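Local coordinates for putative ABC transporter amino acid-binding protein (Sinorhizobium meliloti, PDB 2Q88) that binds the compatible solute ectoine, and probably hydroxyectoine, as the substrate-capturing component of an ABC transporter for osmoprotection, at residues F81-P84 and E85-A88; T134-K137 and L138-A142; G210-A213 and L214-A217; M246-R250 and E251-A255. One frame throughout, in Å; residues are numbered along the deposited sequence.

Contact 1: residues F81-P84 and E85-A88. With 4CS ((4S)-2-methyl-1,4,5,6-tetrahydropyrimidine-4-carboxylic acid), chain F.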
# COMPACT_ATOMS: atom_id res chain seq x y z
N PHE A 81 3.97 2.20 0.88
CA PHE A 81 5.21 2.23 0.12
C PHE A 81 6.30 3.05 0.81
O PHE A 81 6.01 4.10 1.40
CB PHE A 81 4.96 2.81 -1.28
CG PHE A 81 4.02 2.00 -2.14
CD1 PHE A 81 4.18 0.62 -2.29
CD2 PHE A 81 3.03 2.65 -2.90
CE1 PHE A 81 3.31 -0.11 -3.12
CE2 PHE A 81 2.16 1.91 -3.73
CZ PHE A 81 2.32 0.54 -3.83
N MET A 82 7.54 2.57 0.71
CA MET A 82 8.69 3.24 1.32
C MET A 82 9.05 4.50 0.56
O MET A 82 9.13 4.49 -0.67
CB MET A 82 9.91 2.33 1.35
CG MET A 82 9.71 1.04 2.12
SD MET A 82 11.32 0.27 2.45
CE MET A 82 10.80 -1.41 2.70
N LYS A 83 9.30 5.56 1.32
CA LYS A 83 9.73 6.85 0.80
C LYS A 83 10.58 7.51 1.87
O LYS A 83 10.32 7.32 3.06
CB LYS A 83 8.54 7.77 0.52
CG LYS A 83 7.59 7.30 -0.55
CD LYS A 83 6.22 7.94 -0.33
CE LYS A 83 6.23 9.39 -0.74
NZ LYS A 83 4.85 9.96 -0.63
N PRO A 84 11.56 8.31 1.47
CA PRO A 84 12.43 9.01 2.42
C PRO A 84 11.67 9.58 3.63
O PRO A 84 11.99 9.24 4.76
CB PRO A 84 13.05 10.11 1.57
CG PRO A 84 13.19 9.45 0.21
CD PRO A 84 11.93 8.60 0.07
N GLU A 85 10.63 10.38 3.37
CA GLU A 85 9.79 10.98 4.43
C GLU A 85 9.16 9.99 5.39
O GLU A 85 9.09 10.24 6.59
CB GLU A 85 8.68 11.85 3.84
CG GLU A 85 8.16 11.36 2.49
CD GLU A 85 8.97 11.92 1.35
OE1 GLU A 85 9.75 11.17 0.74
OE2 GLU A 85 8.84 13.14 1.07
N ARG A 86 8.67 8.88 4.84
CA ARG A 86 8.06 7.84 5.65
C ARG A 86 9.13 7.06 6.40
O ARG A 86 8.94 6.71 7.56
CB ARG A 86 7.25 6.88 4.78
CG ARG A 86 6.07 7.51 4.08
CD ARG A 86 5.30 6.51 3.21
NE ARG A 86 4.09 7.10 2.66
CZ ARG A 86 3.25 6.47 1.85
NH1 ARG A 86 3.49 5.22 1.46
NH2 ARG A 86 2.15 7.10 1.42
N CYS A 87 10.25 6.79 5.73
CA CYS A 87 11.39 6.09 6.32
C CYS A 87 11.94 6.81 7.55
O CYS A 87 12.43 6.16 8.48
CB CYS A 87 12.48 5.88 5.27
SG CYS A 87 11.94 4.78 3.95
N ALA A 88 11.83 8.13 7.57
CA ALA A 88 12.27 8.94 8.71
C ALA A 88 11.34 8.83 9.93
O ALA A 88 11.76 9.14 11.04
CB ALA A 88 12.41 10.39 8.29
O 4CS F . 0.57 5.56 -0.22
C 4CS F . 0.69 4.35 -0.44
OXT 4CS F . 1.55 3.70 0.16
CA 4CS F . -0.21 3.67 -1.47
CB 4CS F . -1.64 4.17 -1.43
CAD 4CS F . -2.46 3.46 -2.52
NAG 4CS F . -2.35 1.99 -2.35
CAI 4CS F . -1.22 1.41 -1.75
CAA 4CS F . -1.14 -0.12 -1.57
N 4CS F . -0.17 2.21 -1.29
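The carboxylate site of the ectoine pocket, in a binding protein of the solute-binding family 3, is built in part where a loop runs into the first turn of helix 84-87: R86, on that turn, reaches back to F81 in the loop. The R86 side chain runs extended from CG to NE, which carries its guanidinium the full distance to the ligand. There NH2 donates to ligand O at 2.7 Å, and NH1 to ligand OXT at 2.8 Å, nearly straight at 164°. NH1 also donates to the carbonyl O of F81, 2.8 Å away; this acceptor is met on a lone pair in the carbonyl plane, and the bond steadies the rotation of the guanidinium. The backbone N of F81 completes the grip on OXT at 2.9 Å, so that oxygen takes two bonds; T134 N, from helix 134-141, also binds the carboxylate. Arginine suits the place because its two parallel N-H groups match the two oxygens of a carboxylate. The F81 ring leans on the ligand, CE2 coming to 3.4 Å from ligand N, and packs nearly parallel to Y201. K83, the N-cap residue, accepts from C87 N through its carbonyl O at 2.7 Å. With K83 CG anti to the carbonyl carbon (chi1 -64°) and chi2 extended, CD comes over one face of the R86 guanidinium, 3.8 Å from NE.

Contact 2: residues T134-K137 and L138-A142. With 4CS ((4S)-2-methyl-1,4,5,6-tetrahydropyrimidine-4-carboxylic acid), chain F.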
# COMPACT_ATOMS: atom_id res chain seq x y z
N THR A 134 0.61 7.75 -1.88
CA THR A 134 1.64 8.12 -2.85
C THR A 134 1.08 8.79 -4.09
O THR A 134 1.72 9.69 -4.64
CB THR A 134 2.48 6.90 -3.30
OG1 THR A 134 1.61 5.79 -3.59
CG2 THR A 134 3.36 6.40 -2.16
N GLU A 135 -0.09 8.35 -4.57
CA GLU A 135 -0.66 8.94 -5.79
C GLU A 135 -1.03 10.39 -5.57
O GLU A 135 -0.77 11.23 -6.43
CB GLU A 135 -1.91 8.18 -6.26
CG GLU A 135 -1.63 6.73 -6.58
CD GLU A 135 -1.57 5.88 -5.32
OE1 GLU A 135 -2.04 6.36 -4.27
OE2 GLU A 135 -1.05 4.75 -5.40
N GLU A 136 -1.64 10.68 -4.42
CA GLU A 136 -1.99 12.04 -4.07
C GLU A 136 -0.76 12.95 -4.07
O GLU A 136 -0.79 14.05 -4.65
CB GLU A 136 -2.70 12.08 -2.71
CG GLU A 136 -3.11 13.47 -2.25
CD GLU A 136 -3.54 13.50 -0.80
OE1 GLU A 136 -4.66 14.01 -0.54
OE2 GLU A 136 -2.78 13.03 0.08
N LYS A 137 0.32 12.50 -3.43
CA LYS A 137 1.57 13.26 -3.39
C LYS A 137 2.18 13.45 -4.79
O LYS A 137 2.68 14.53 -5.10
CB LYS A 137 2.59 12.61 -2.44
CG LYS A 137 3.89 13.41 -2.25
CD LYS A 137 3.68 14.71 -1.48
CE LYS A 137 4.98 15.51 -1.38
NZ LYS A 137 4.81 16.73 -0.55
N LEU A 138 2.13 12.42 -5.63
CA LEU A 138 2.63 12.54 -7.01
C LEU A 138 1.85 13.56 -7.82
O LEU A 138 2.44 14.28 -8.64
CB LEU A 138 2.62 11.18 -7.73
CG LEU A 138 3.61 10.13 -7.23
CD1 LEU A 138 3.29 8.78 -7.85
CD2 LEU A 138 5.06 10.54 -7.50
N ALA A 139 0.53 13.62 -7.61
CA ALA A 139 -0.32 14.62 -8.27
C ALA A 139 0.07 16.02 -7.83
O ALA A 139 0.31 16.89 -8.65
CB ALA A 139 -1.77 14.38 -7.96
N LEU A 140 0.14 16.22 -6.52
CA LEU A 140 0.57 17.50 -5.94
C LEU A 140 1.98 17.94 -6.38
O LEU A 140 2.20 19.12 -6.64
CB LEU A 140 0.46 17.48 -4.42
CG LEU A 140 -0.96 17.33 -3.85
CD1 LEU A 140 -0.91 16.99 -2.36
CD2 LEU A 140 -1.81 18.58 -4.09
N GLU A 141 2.91 16.99 -6.47
CA GLU A 141 4.29 17.29 -6.91
C GLU A 141 4.38 17.64 -8.39
O GLU A 141 5.29 18.34 -8.81
CB GLU A 141 5.24 16.13 -6.61
CG GLU A 141 5.41 15.82 -5.13
CD GLU A 141 6.31 14.63 -4.87
OE1 GLU A 141 6.30 13.66 -5.66
OE2 GLU A 141 7.04 14.66 -3.86
N ALA A 142 3.43 17.13 -9.18
CA ALA A 142 3.38 17.42 -10.62
C ALA A 142 2.76 18.79 -10.88
O ALA A 142 2.77 19.29 -12.02
CB ALA A 142 2.59 16.35 -11.36
O 4CS F . 0.57 5.56 -0.22
C 4CS F . 0.69 4.35 -0.44
OXT 4CS F . 1.55 3.70 0.16
CA 4CS F . -0.21 3.67 -1.47
CB 4CS F . -1.64 4.17 -1.43
CAD 4CS F . -2.46 3.46 -2.52
NAG 4CS F . -2.35 1.99 -2.35
CAI 4CS F . -1.22 1.41 -1.75
CAA 4CS F . -1.14 -0.12 -1.57
N 4CS F . -0.17 2.21 -1.29
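K137 and E141, one turn apart on the helix 134-141, cross at about a right angle. The K137 chain is extended at chi1 but kinks at chi2 (69°), which folds it back so that CE meets E141 OE2 at 3.3 Å; the ammonium NZ stays 4.5 Å from that oxygen, too far for a salt bridge, and long flexible charged residues suit this solvent-facing side. E136 instead points fully outstretched (chi1 180°), with CG lying beside L140 CD1 at 4.2 Å. Its carboxylate is buried: OE1 forms a salt bridge with R146 and OE2 accepts from G132 N. At the ligand end, T134 N donates to ectoine O at 2.7 Å, where the start of the helix probably favours the negative carboxylate. T134 OG1 is hydrogen-bonded to E101 OE2. E135 bends at chi2 (79°), which turns OE1 to within 3.4 Å of ligand CAD. L138 CG lies 3.2 Å from T134 O, the same oxygen that accepts from L138 N. Within the beta-alpha-beta unit of strands 127-129 and 149-151, E136, A139 and L140 face strand 149-151, E135 reaches strand 169-173, and L138 and A139 lean on Y116 of helix 116-121.

Contact 3: residues G210-A213 and L214-A217. With CD (cadmium ion), chain D.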
# COMPACT_ATOMS: atom_id res chain seq x y z
N GLY A 210 10.95 3.06 18.05
CA GLY A 210 11.42 2.44 19.28
C GLY A 210 11.21 0.94 19.36
O GLY A 210 11.72 0.29 20.28
N ASP A 211 10.48 0.38 18.40
CA ASP A 211 10.26 -1.07 18.32
C ASP A 211 11.22 -1.76 17.34
O ASP A 211 10.86 -2.76 16.72
CB ASP A 211 8.81 -1.37 17.89
CG ASP A 211 7.81 -1.25 19.04
OD1 ASP A 211 8.21 -1.31 20.22
OD2 ASP A 211 6.59 -1.10 18.84
N GLU A 212 12.43 -1.23 17.21
CA GLU A 212 13.44 -1.75 16.27
C GLU A 212 13.80 -3.22 16.49
O GLU A 212 14.11 -3.93 15.53
CB GLU A 212 14.70 -0.87 16.24
CG GLU A 212 15.49 -0.77 17.55
CD GLU A 212 16.66 -1.75 17.65
OE1 GLU A 212 17.20 -2.19 16.60
OE2 GLU A 212 17.08 -2.07 18.79
N ALA A 213 13.77 -3.68 17.74
CA ALA A 213 14.05 -5.08 18.05
C ALA A 213 12.98 -6.00 17.44
O ALA A 213 13.29 -7.09 16.97
CB ALA A 213 14.16 -5.29 19.55
N LEU A 214 11.72 -5.56 17.45
CA LEU A 214 10.64 -6.32 16.79
C LEU A 214 10.78 -6.30 15.26
O LEU A 214 10.56 -7.31 14.60
CB LEU A 214 9.26 -5.82 17.23
CG LEU A 214 8.00 -6.38 16.56
CD1 LEU A 214 7.80 -7.87 16.84
CD2 LEU A 214 6.76 -5.57 16.98
N ARG A 215 11.15 -5.15 14.71
CA ARG A 215 11.48 -5.04 13.27
C ARG A 215 12.59 -6.02 12.87
O ARG A 215 12.46 -6.72 11.87
CB ARG A 215 11.85 -3.59 12.92
CG ARG A 215 12.06 -3.30 11.45
CD ARG A 215 13.44 -3.66 10.93
NE ARG A 215 14.50 -3.12 11.78
CZ ARG A 215 15.00 -1.90 11.65
NH1 ARG A 215 14.55 -1.09 10.70
NH2 ARG A 215 15.97 -1.50 12.47
N ASP A 216 13.67 -6.09 13.66
CA ASP A 216 14.77 -7.04 13.43
C ASP A 216 14.30 -8.48 13.37
O ASP A 216 14.67 -9.22 12.47
CB ASP A 216 15.85 -6.95 14.52
CG ASP A 216 16.58 -5.63 14.54
OD1 ASP A 216 16.38 -4.80 13.63
OD2 ASP A 216 17.39 -5.36 15.45
N ALA A 217 13.52 -8.89 14.38
CA ALA A 217 12.95 -10.24 14.44
C ALA A 217 12.05 -10.57 13.25
O ALA A 217 12.13 -11.66 12.67
CB ALA A 217 12.18 -10.40 15.75
CD CD D . 18.65 -4.00 16.56
O HOH W 1 18.09 -4.53 18.83
O HOH W 2 19.24 -3.59 15.11
O HOH W 3 20.25 -2.11 16.89
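D211 sits at the N-cap of helix 212-228, and its carbonyl O opens the helical bonding by accepting from R215 N at 3.1 Å, followed by D216 N to E212 O and A217 N to A213 O. The next side chain along, E212, meets D216 one turn later over a cadmium ion. E212 takes a chi1 of 63°, placing CG between the backbone N and carbonyl carbon, and bends again at chi2, which swings OE1 to 2.3 Å from the metal. D216 approaches from the other end of the turn with OD2 at 2.2 Å. The two carboxylate planes stand 81° apart, and OE1 and OD2 come to 3.4 Å of each other, a closeness that two anionic oxygens tolerate because both are bound to the same cation. Water 1, itself a ligand of the cadmium, donates to E212 OE2 at 2.7 Å and so fixes the rotation of that carboxylate. Two further waters are modelled at the ion, one of them too close to be reliable. D216 OD1 is not idle: R215 NE forms a salt bridge with it at 3.1 Å, nearly in the guanidinium plane, and R215 NH1 is also bonded to Y92 O. Leucine suits the buried position 214 because its branched apolar end packs against L6, L9 and F207. Acidic side chains four residues apart on one helix face form an i, i+4 metal site.

Contact 4: residues M246-R250 and E251-A255. With CD (cadmium ion), chain B.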
# COMPACT_ATOMS: atom_id res chain seq x y z
N MET A 246 13.03 -8.86 -3.93
CA MET A 246 14.35 -9.43 -3.68
C MET A 246 15.50 -8.76 -4.47
O MET A 246 16.68 -9.02 -4.20
CB MET A 246 14.31 -10.94 -3.92
CG MET A 246 13.44 -11.67 -2.89
SD MET A 246 13.03 -13.37 -3.31
CE MET A 246 14.65 -14.13 -3.18
N SER A 247 15.17 -7.88 -5.42
CA SER A 247 16.18 -7.13 -6.18
C SER A 247 16.58 -5.82 -5.50
O SER A 247 17.47 -5.10 -5.99
CB SER A 247 15.68 -6.83 -7.60
OG SER A 247 15.57 -8.02 -8.36
N THR A 248 15.94 -5.48 -4.39
CA THR A 248 16.19 -4.18 -3.75
C THR A 248 16.28 -4.26 -2.22
O THR A 248 16.19 -5.35 -1.65
CB THR A 248 15.15 -3.11 -4.27
OG1 THR A 248 15.51 -1.81 -3.78
CG2 THR A 248 13.73 -3.36 -3.73
N THR A 249 16.50 -3.13 -1.56
CA THR A 249 16.65 -3.11 -0.10
C THR A 249 15.98 -1.90 0.49
O THR A 249 15.69 -0.93 -0.22
CB THR A 249 18.14 -3.09 0.33
OG1 THR A 249 18.76 -1.89 -0.15
CG2 THR A 249 18.94 -4.22 -0.30
N ARG A 250 15.76 -1.93 1.80
CA ARG A 250 15.18 -0.80 2.51
C ARG A 250 16.02 0.46 2.32
O ARG A 250 15.48 1.52 2.04
CB ARG A 250 15.00 -1.13 4.00
CG ARG A 250 14.31 -0.03 4.81
CD ARG A 250 14.45 -0.17 6.33
NE ARG A 250 15.83 -0.49 6.76
CZ ARG A 250 16.19 -1.64 7.33
NH1 ARG A 250 15.29 -2.60 7.54
NH2 ARG A 250 17.45 -1.84 7.67
N GLU A 251 17.34 0.34 2.44
CA GLU A 251 18.18 1.54 2.34
C GLU A 251 18.15 2.18 0.94
O GLU A 251 18.14 3.41 0.84
CB GLU A 251 19.60 1.30 2.82
CG GLU A 251 20.27 2.59 3.31
CD GLU A 251 21.78 2.50 3.37
OE1 GLU A 251 22.41 3.37 4.03
OE2 GLU A 251 22.35 1.57 2.76
N LYS A 252 18.11 1.37 -0.11
CA LYS A 252 17.98 1.89 -1.49
C LYS A 252 16.64 2.60 -1.76
O LYS A 252 16.60 3.63 -2.44
CB LYS A 252 18.16 0.77 -2.51
CG LYS A 252 19.59 0.31 -2.72
CD LYS A 252 19.60 -1.11 -3.28
CE LYS A 252 20.85 -1.42 -4.08
NZ LYS A 252 20.73 -2.77 -4.71
N LEU A 253 15.55 2.03 -1.26
CA LEU A 253 14.22 2.62 -1.45
C LEU A 253 14.03 3.86 -0.59
O LEU A 253 13.23 4.73 -0.92
CB LEU A 253 13.13 1.60 -1.12
CG LEU A 253 13.09 0.28 -1.90
CD1 LEU A 253 12.21 -0.71 -1.17
CD2 LEU A 253 12.62 0.49 -3.32
N CYS A 254 14.76 3.93 0.52
CA CYS A 254 14.66 5.04 1.47
C CYS A 254 15.68 6.16 1.21
O CYS A 254 15.60 7.22 1.84
CB CYS A 254 14.82 4.52 2.90
SG CYS A 254 13.43 3.50 3.46
N ALA A 255 16.61 5.93 0.29
CA ALA A 255 17.69 6.88 0.03
C ALA A 255 17.20 8.18 -0.60
O ALA A 255 16.19 8.19 -1.31
CB ALA A 255 18.77 6.23 -0.84
CD CD B . 24.20 1.28 4.51
O HOH W 4 23.27 -0.95 5.08
O HOH W 5 25.58 1.70 2.77
O HOH W 6 23.36 1.62 5.76
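T249 caps the helix 250-254: its OG1 accepts from K252 N in a weak bond of 3.3 Å. Its chi1 of 62° swings OG1 in between the backbone N and the carbonyl carbon, right over the first turn, where K252 CD also lies 3.3 Å from it. Threonine suits an N-cap because its short hydroxyl can accept from an N-H that the helix itself leaves without a carbonyl partner. The next amide, L253 N, is satisfied by T249 O at 3.1 Å, and C254 N by R250 O at 2.9 Å. The R250 backbone N, at the same helix start, donates to Q94 OE1. This short C-terminal helix is tied to the neighbouring helix 84-87 through the disulfide from C254 to C87. R250 itself is extended to CG, which rests 3.9 Å from C254 SG, then bends at chi3 so that NH1 reaches Y92 O. Before the cap, T248 OG1 touches L253 CG at 3.7 Å, the two side chains crossing at about a right angle, while S247 OG bonds to K243 O. On the solvent side, E251 extends its carboxylate to a cadmium ion, binding with both oxygens, OE1 at 2.8 Å and OE2 at 2.6 Å, both long bonds.

From the N terminus, contact 1 turns the loop after strand 75-76 into helix 84-87, contact 2 spans helix 134-141, contact 3 begins helix 212-228 and contact 4 leads into the last helix, 250-254. Each is local, between residues close in sequence, and they follow in series, none nested or crossing. Contacts 1 and 2 touch beside the bound ectoine, with F81, K83 and R86 against T134, bringing the two lobes of the binding protein together. Contacts 1 and 4 are joined covalently by the disulfide C87-C254, and M82 packs on R250. Contact 3, far from the ligand, comes near contact 4 through R215 and R250, which share the carbonyl of Y92.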